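Local coordinates for protein cytochrome P450 reductase (Amycolatopsis methanolica 239, PDB 5OGX) that transfers electrons from NADH through FAD and a [2Fe-2S] cluster to the cytochrome P450 GcoA, which O-demethylates guaiacol and other lignin-derived aromatics, at residues Pro34-Gln39 with His328-Thr333; Val136-Pro141 with Arg147-Ala152. All coordinates share one frame; numbering follows the deposited sequence.

Contact 1 (Pro34-Gln39 with His328-Thr333); sequences PNSCNQ and HREKFT. With NA (sodium ion), chain D; FAD (flavin-adenine dinucleotide), chain B; FES (Fe2/s2 (inorganic) cluster), chain C.
Gln39 reaches across to the C-terminal loop and donates NE2 to Thr333 O at 3.1 Å, coming in above the carbonyl plane (57° out of it) instead of on a lone pair. CG sits between the backbone N and the carbonyl carbon (chi1 72°) and the chain then runs extended, which carries the amide over to Thr333; NE2 also bonds to Thr41 OG1. Two residues earlier, Cys37 SG ligates FE1 of the iron-sulfur cluster at 2.4 Å and accepts a hydrogen bond from Gln39 N. Just before Thr333, at the centre of an inverse gamma turn, Phe332 is turned away from the cluster loop and packs tightly on the flavin, its ring face laid against the isoalloxazine with CE1 only 3.1 Å from FAD N5. Replacing Phe332 by an alanine is likely to leave that face of the flavin without its aromatic cover and to open a gap beside N5. Towards Ser36 the contact becomes loose and water-filled. Ser36 O stays 3.8 Å from Glu330 OE1, and solvent bridges the space: one water donates to Glu330 OE1 (2.7 Å) and bonds to Ser36 OG, another joins Ser36 OG to Arg329 O, and a third lies 2.7 Å from both Ser36 O and Lys331 O. Strand 327-331 forms the edge of the parallel sheet of the NAD-binding domain, beside strand 300-305 and against helix 307-319, whereas the cluster loop runs between helix 22-28 and strand 46-51 of the [2Fe-2S] domain.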
# COMPACT_ATOMS: atom_id res chain seq x y z
N PRO A 34 -9.85 -4.15 8.19
CA PRO A 34 -8.93 -4.39 7.07
C PRO A 34 -9.32 -3.61 5.82
O PRO A 34 -10.50 -3.45 5.51
CB PRO A 34 -9.03 -5.90 6.82
CG PRO A 34 -9.69 -6.48 8.01
CD PRO A 34 -10.41 -5.40 8.74
N ASN A 35 -8.31 -3.12 5.13
CA ASN A 35 -8.50 -2.34 3.95
C ASN A 35 -7.21 -2.29 3.14
O ASN A 35 -6.19 -2.18 3.70
CB ASN A 35 -8.98 -0.95 4.30
CG ASN A 35 -7.96 -0.13 5.00
OD1 ASN A 35 -7.31 0.67 4.42
ND2 ASN A 35 -7.87 -0.29 6.27
N SER A 36 -7.32 -2.39 1.82
CA SER A 36 -6.09 -2.41 1.03
C SER A 36 -6.25 -1.76 -0.34
O SER A 36 -5.39 -2.00 -1.20
CB SER A 36 -5.59 -3.85 0.77
OG SER A 36 -4.88 -4.41 1.86
N CYS A 37 -7.32 -0.99 -0.59
CA CYS A 37 -7.48 -0.32 -1.88
C CYS A 37 -8.52 0.79 -1.85
O CYS A 37 -8.42 1.75 -2.63
CB CYS A 37 -7.83 -1.34 -2.98
SG CYS A 37 -9.58 -1.84 -3.01
N ASN A 38 -9.52 0.68 -0.97
CA ASN A 38 -10.63 1.65 -0.87
C ASN A 38 -11.31 1.87 -2.22
O ASN A 38 -11.87 2.94 -2.47
CB ASN A 38 -10.16 2.98 -0.28
CG ASN A 38 -11.30 3.80 0.32
OD1 ASN A 38 -12.31 3.24 0.78
ND2 ASN A 38 -11.18 5.13 0.27
N GLN A 39 -11.29 0.86 -3.09
CA GLN A 39 -11.91 1.01 -4.40
C GLN A 39 -12.64 -0.25 -4.86
O GLN A 39 -13.02 -0.33 -6.04
CB GLN A 39 -10.86 1.43 -5.46
CG GLN A 39 -9.89 0.31 -5.82
CD GLN A 39 -8.92 0.70 -6.93
OE1 GLN A 39 -8.76 1.88 -7.26
NE2 GLN A 39 -8.26 -0.30 -7.51
N HIS A 328 2.98 -10.93 2.88
CA HIS A 328 2.26 -9.66 2.90
C HIS A 328 2.21 -9.08 1.50
O HIS A 328 3.19 -9.17 0.75
CB HIS A 328 2.96 -8.67 3.86
CG HIS A 328 3.28 -9.25 5.20
ND1 HIS A 328 2.49 -9.03 6.32
CD2 HIS A 328 4.29 -10.06 5.61
CE1 HIS A 328 3.01 -9.67 7.36
NE2 HIS A 328 4.10 -10.30 6.95
N ARG A 329 1.07 -8.49 1.11
CA ARG A 329 0.86 -8.08 -0.28
C ARG A 329 0.25 -6.69 -0.35
O ARG A 329 -0.62 -6.36 0.46
CB ARG A 329 -0.09 -9.03 -1.05
CG ARG A 329 -0.09 -10.48 -0.63
CD ARG A 329 -1.50 -11.08 -0.56
NE ARG A 329 -1.43 -12.52 -0.33
CZ ARG A 329 -1.11 -13.06 0.84
NH1 ARG A 329 -0.87 -12.29 1.90
NH2 ARG A 329 -1.05 -14.38 0.97
N GLU A 330 0.68 -5.91 -1.34
CA GLU A 330 0.04 -4.64 -1.70
C GLU A 330 -0.07 -4.59 -3.22
O GLU A 330 0.94 -4.49 -3.92
CB GLU A 330 0.83 -3.43 -1.17
CG GLU A 330 0.12 -2.10 -1.42
CD GLU A 330 -0.89 -1.79 -0.31
OE1 GLU A 330 -1.77 -2.64 -0.07
OE2 GLU A 330 -0.77 -0.73 0.33
N LYS A 331 -1.29 -4.66 -3.74
CA LYS A 331 -1.45 -4.67 -5.20
C LYS A 331 -1.83 -3.29 -5.71
O LYS A 331 -2.80 -2.69 -5.24
CB LYS A 331 -2.51 -5.69 -5.62
CG LYS A 331 -2.30 -7.05 -4.98
CD LYS A 331 -3.49 -7.94 -5.28
CE LYS A 331 -3.11 -9.39 -5.28
NZ LYS A 331 -4.29 -10.22 -4.94
N PHE A 332 -1.06 -2.80 -6.70
CA PHE A 332 -1.33 -1.52 -7.36
C PHE A 332 -2.39 -1.75 -8.45
O PHE A 332 -2.15 -1.61 -9.65
CB PHE A 332 -0.05 -0.94 -7.97
CG PHE A 332 0.95 -0.39 -6.96
CD1 PHE A 332 0.70 -0.46 -5.61
CD2 PHE A 332 2.13 0.21 -7.39
CE1 PHE A 332 1.60 0.06 -4.67
CE2 PHE A 332 3.04 0.74 -6.48
CZ PHE A 332 2.78 0.65 -5.12
N THR A 333 -3.59 -2.09 -8.01
CA THR A 333 -4.65 -2.42 -8.96
C THR A 333 -5.17 -1.17 -9.66
O THR A 333 -5.54 -0.20 -8.98
CB THR A 333 -5.79 -3.13 -8.25
OG1 THR A 333 -5.29 -4.33 -7.63
CG2 THR A 333 -6.87 -3.49 -9.24
NA NA D . -13.24 -3.94 6.55
PA FAD B . -5.70 5.46 -15.39
O1A FAD B . -6.33 6.63 -16.09
O2A FAD B . -6.51 4.91 -14.24
O5B FAD B . -5.43 4.22 -16.45
C5B FAD B . -5.22 4.52 -17.81
C4B FAD B . -5.29 3.17 -18.59
O4B FAD B . -4.23 2.46 -18.34
C3B FAD B . -6.48 2.33 -18.09
O3B FAD B . -7.01 1.66 -19.14
C2B FAD B . -5.85 1.38 -17.05
O2B FAD B . -6.67 0.14 -16.87
C1B FAD B . -4.66 1.14 -17.52
N9A FAD B . -3.67 1.03 -16.48
C8A FAD B . -3.78 1.48 -15.23
N7A FAD B . -2.63 1.20 -14.59
C5A FAD B . -1.81 0.59 -15.46
C6A FAD B . -0.53 0.11 -15.33
N6A FAD B . 0.48 0.01 -14.30
N1A FAD B . 0.07 -0.46 -16.36
C2A FAD B . -0.57 -0.57 -17.55
N3A FAD B . -1.83 -0.09 -17.70
C4A FAD B . -2.44 0.49 -16.64
N1 FAD B . 1.17 3.85 -8.52
C2 FAD B . 2.49 4.46 -8.43
O2 FAD B . 3.02 4.88 -9.41
N3 FAD B . 3.15 4.57 -7.12
C4 FAD B . 2.56 4.08 -5.91
O4 FAD B . 3.12 4.17 -4.88
C4X FAD B . 1.21 3.44 -6.04
N5 FAD B . 0.58 2.96 -4.85
C5X FAD B . -0.73 2.32 -4.99
C6 FAD B . -1.32 1.79 -3.84
C7 FAD B . -2.57 1.19 -3.99
C7M FAD B . -3.08 0.70 -2.64
C8 FAD B . -3.20 1.12 -5.23
C8M FAD B . -4.57 0.45 -5.30
C9 FAD B . -2.60 1.63 -6.38
C9A FAD B . -1.36 2.22 -6.24
N10 FAD B . -0.73 2.76 -7.46
C10 FAD B . 0.56 3.35 -7.33
C1' FAD B . -1.43 2.74 -8.76
C2' FAD B . -2.01 4.21 -8.85
O2' FAD B . -2.97 4.51 -7.84
C3' FAD B . -2.69 4.54 -10.20
O3' FAD B . -3.56 3.49 -10.52
C4' FAD B . -1.65 4.70 -11.33
O4' FAD B . -0.81 5.79 -11.06
C5' FAD B . -2.35 4.93 -12.69
O5' FAD B . -3.35 5.92 -12.54
P FAD B . -3.73 6.87 -13.82
O1P FAD B . -4.90 7.72 -13.41
O2P FAD B . -2.51 7.61 -14.33
O3P FAD B . -4.16 5.82 -14.99
FE1 FES C . -10.25 -3.09 -1.06
FE2 FES C . -12.56 -2.58 0.04
S1 FES C . -12.21 -3.93 -1.62
S2 FES C . -10.60 -1.88 0.74
O HOH W 1 -4.93 -3.23 -3.61
O HOH W 2 -3.00 -2.82 2.29
O HOH W 3 -3.31 -4.38 -1.72
O HOH W 4 -3.58 -6.69 0.15

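Contact 2 (Val136-Pro141 with Arg147-Ala152); sequences VELVVP and RQYSLA. With FAD (flavin-adenine dinucleotide), chain B.
Val136 and Tyr149 exchange two backbone hydrogen bonds, and Leu138 and Arg147 do the same, with Glu137 and Gln148 as the non-hydrogen-bonded pair between them; the result is a twisted antiparallel hairpin with strands crossing at 138°. On the face shared by Val136, Leu138, Arg147 and Tyr149, Leu138 CD1 meets Tyr149 CD2 at 3.7 Å, the two side chains crossing at about a right angle. Arg147 follows the cofactor outward. Its CB lies 3.9 Å from FAD O2', CG and CD pass beside the phosphate oxygen O1P, and NE donates to O1P at 2.9 Å. The bend at chi2 (-71°) turns the guanidinium to this anion; CZ lies near both O1P and O2A, one oxygen from each phosphate, and at the tip NH2 comes within 3.0 Å of O2A. Tyr149 OH hydrogen-bonds to the ribityl O4' at 2.9 Å, and Ser150 N donates to the flavin O4 at 3.0 Å, while FAD O2' gives its proton to Gln148 O at 2.6 Å. Arg147, Tyr149 and Ser150 thus fit the RxYS motif of ferredoxin reductase-like flavoproteins, gripping pyrophosphate, ribityl chain and flavin in turn. Strand 146-150 is an outer strand of the six-stranded antiparallel sheet, strand 135-139 continues the pairing to strand 187-194, and Tyr149 also leans on helix 174-178 and strand 160-166.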
# COMPACT_ATOMS: atom_id res chain seq x y z
N VAL A 136 -1.58 7.06 0.71
CA VAL A 136 -2.49 8.20 0.74
C VAL A 136 -3.30 8.23 -0.55
O VAL A 136 -2.88 7.71 -1.59
CB VAL A 136 -1.77 9.55 0.94
CG1 VAL A 136 -1.11 9.59 2.31
CG2 VAL A 136 -0.76 9.81 -0.18
N GLU A 137 -4.49 8.82 -0.46
CA GLU A 137 -5.40 8.89 -1.59
C GLU A 137 -5.43 10.32 -2.11
O GLU A 137 -5.80 11.24 -1.37
CB GLU A 137 -6.78 8.42 -1.14
CG GLU A 137 -7.83 8.35 -2.21
CD GLU A 137 -9.15 7.96 -1.58
OE1 GLU A 137 -10.12 8.73 -1.70
OE2 GLU A 137 -9.19 6.90 -0.92
N LEU A 138 -5.03 10.51 -3.37
CA LEU A 138 -5.05 11.82 -4.00
C LEU A 138 -6.28 11.95 -4.89
O LEU A 138 -6.76 10.96 -5.46
CB LEU A 138 -3.79 12.07 -4.83
CG LEU A 138 -2.41 11.83 -4.21
CD1 LEU A 138 -1.30 12.34 -5.16
CD2 LEU A 138 -2.30 12.49 -2.85
N VAL A 139 -6.76 13.18 -5.04
CA VAL A 139 -7.83 13.50 -5.97
C VAL A 139 -7.24 14.33 -7.11
O VAL A 139 -6.58 15.34 -6.86
CB VAL A 139 -8.98 14.25 -5.27
CG1 VAL A 139 -10.13 14.49 -6.26
CG2 VAL A 139 -9.47 13.46 -4.07
N VAL A 140 -7.48 13.90 -8.34
CA VAL A 140 -6.94 14.61 -9.50
C VAL A 140 -7.71 15.91 -9.65
O VAL A 140 -8.94 15.90 -9.75
CB VAL A 140 -7.04 13.77 -10.79
CG1 VAL A 140 -6.52 14.57 -12.01
CG2 VAL A 140 -6.31 12.44 -10.62
N PRO A 141 -7.04 17.05 -9.67
CA PRO A 141 -7.76 18.33 -9.73
C PRO A 141 -8.59 18.42 -11.01
O PRO A 141 -8.13 18.04 -12.09
CB PRO A 141 -6.65 19.39 -9.71
CG PRO A 141 -5.38 18.67 -9.55
CD PRO A 141 -5.58 17.20 -9.74
N ARG A 147 -6.86 8.32 -6.72
CA ARG A 147 -5.76 7.40 -6.97
C ARG A 147 -4.89 7.28 -5.73
O ARG A 147 -4.70 8.26 -4.99
CB ARG A 147 -4.90 7.83 -8.16
CG ARG A 147 -5.69 7.96 -9.47
CD ARG A 147 -6.12 6.61 -10.01
NE ARG A 147 -6.66 6.73 -11.37
CZ ARG A 147 -7.95 6.84 -11.67
NH1 ARG A 147 -8.86 6.86 -10.69
NH2 ARG A 147 -8.33 6.95 -12.94
N GLN A 148 -4.39 6.07 -5.50
CA GLN A 148 -3.60 5.73 -4.33
C GLN A 148 -2.11 5.84 -4.64
O GLN A 148 -1.67 5.35 -5.69
CB GLN A 148 -3.90 4.29 -3.92
CG GLN A 148 -5.39 3.96 -3.78
CD GLN A 148 -6.08 3.47 -5.07
OE1 GLN A 148 -5.65 3.74 -6.19
NE2 GLN A 148 -7.19 2.76 -4.88
N TYR A 149 -1.34 6.37 -3.69
CA TYR A 149 0.12 6.40 -3.82
C TYR A 149 0.73 6.04 -2.47
O TYR A 149 0.40 6.64 -1.45
CB TYR A 149 0.61 7.78 -4.31
CG TYR A 149 0.13 7.95 -5.72
CD1 TYR A 149 0.71 7.23 -6.76
CD2 TYR A 149 -1.00 8.71 -6.00
CE1 TYR A 149 0.21 7.32 -8.06
CE2 TYR A 149 -1.50 8.80 -7.29
CZ TYR A 149 -0.91 8.10 -8.31
OH TYR A 149 -1.42 8.18 -9.58
N SER A 150 1.58 5.02 -2.49
CA SER A 150 2.22 4.54 -1.27
C SER A 150 3.22 5.55 -0.73
O SER A 150 3.90 6.25 -1.49
CB SER A 150 2.98 3.24 -1.56
OG SER A 150 2.13 2.23 -2.04
N LEU A 151 3.33 5.60 0.60
CA LEU A 151 4.35 6.41 1.25
C LEU A 151 5.67 5.66 1.25
O LEU A 151 5.73 4.48 1.61
CB LEU A 151 3.93 6.75 2.68
CG LEU A 151 2.64 7.58 2.82
CD1 LEU A 151 2.36 7.83 4.29
CD2 LEU A 151 2.77 8.92 2.08
N ALA A 152 6.74 6.35 0.86
CA ALA A 152 8.08 5.83 1.07
C ALA A 152 8.61 6.15 2.46
O ALA A 152 9.72 5.71 2.82
CB ALA A 152 9.04 6.39 -0.00
PA FAD B . -5.70 5.46 -15.39
O1A FAD B . -6.33 6.63 -16.09
O2A FAD B . -6.51 4.91 -14.24
O5B FAD B . -5.43 4.22 -16.45
C5B FAD B . -5.22 4.52 -17.81
C4B FAD B . -5.29 3.17 -18.59
O4B FAD B . -4.23 2.46 -18.34
C3B FAD B . -6.48 2.33 -18.09
O3B FAD B . -7.01 1.66 -19.14
C2B FAD B . -5.85 1.38 -17.05
O2B FAD B . -6.67 0.14 -16.87
C1B FAD B . -4.66 1.14 -17.52
N9A FAD B . -3.67 1.03 -16.48
C8A FAD B . -3.78 1.48 -15.23
N7A FAD B . -2.63 1.20 -14.59
C5A FAD B . -1.81 0.59 -15.46
C6A FAD B . -0.53 0.11 -15.33
N6A FAD B . 0.48 0.01 -14.30
N1A FAD B . 0.07 -0.46 -16.36
C2A FAD B . -0.57 -0.57 -17.55
N3A FAD B . -1.83 -0.09 -17.70
C4A FAD B . -2.44 0.49 -16.64
N1 FAD B . 1.17 3.85 -8.52
C2 FAD B . 2.49 4.46 -8.43
O2 FAD B . 3.02 4.88 -9.41
N3 FAD B . 3.15 4.57 -7.12
C4 FAD B . 2.56 4.08 -5.91
O4 FAD B . 3.12 4.17 -4.88
C4X FAD B . 1.21 3.44 -6.04
N5 FAD B . 0.58 2.96 -4.85
C5X FAD B . -0.73 2.32 -4.99
C6 FAD B . -1.32 1.79 -3.84
C7 FAD B . -2.57 1.19 -3.99
C7M FAD B . -3.08 0.70 -2.64
C8 FAD B . -3.20 1.12 -5.23
C8M FAD B . -4.57 0.45 -5.30
C9 FAD B . -2.60 1.63 -6.38
C9A FAD B . -1.36 2.22 -6.24
N10 FAD B . -0.73 2.76 -7.46
C10 FAD B . 0.56 3.35 -7.33
C1' FAD B . -1.43 2.74 -8.76
C2' FAD B . -2.01 4.21 -8.85
O2' FAD B . -2.97 4.51 -7.84
C3' FAD B . -2.69 4.54 -10.20
O3' FAD B . -3.56 3.49 -10.52
C4' FAD B . -1.65 4.70 -11.33
O4' FAD B . -0.81 5.79 -11.06
C5' FAD B . -2.35 4.93 -12.69
O5' FAD B . -3.35 5.92 -12.54
P FAD B . -3.73 6.87 -13.82
O1P FAD B . -4.90 7.72 -13.41
O2P FAD B . -2.51 7.61 -14.33
O3P FAD B . -4.16 5.82 -14.99

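Contacts 1 and 2, their centres 13 Å apart, meet around the same flavin from opposite faces: Phe332 of contact 1 packs on one, Gln148 of contact 2 on the other, where its CB is 3.4 Å from FAD C7. They also touch directly. Gln148 NE2 is 2.8 Å from Cys37 O, and Glu137, whose OE1 forms a salt bridge with Arg146, has OE2 2.9 Å from Asn38 ND2, both probable hydrogen bonds, so the FAD-binding hairpin is tied to the cluster loop. With the two groups so placed, FAD C8M lies 7.9 Å from FES FE1 and 6.0 Å from Cys37 SG, a separation consistent with direct electron transfer from flavin to iron-sulfur centre.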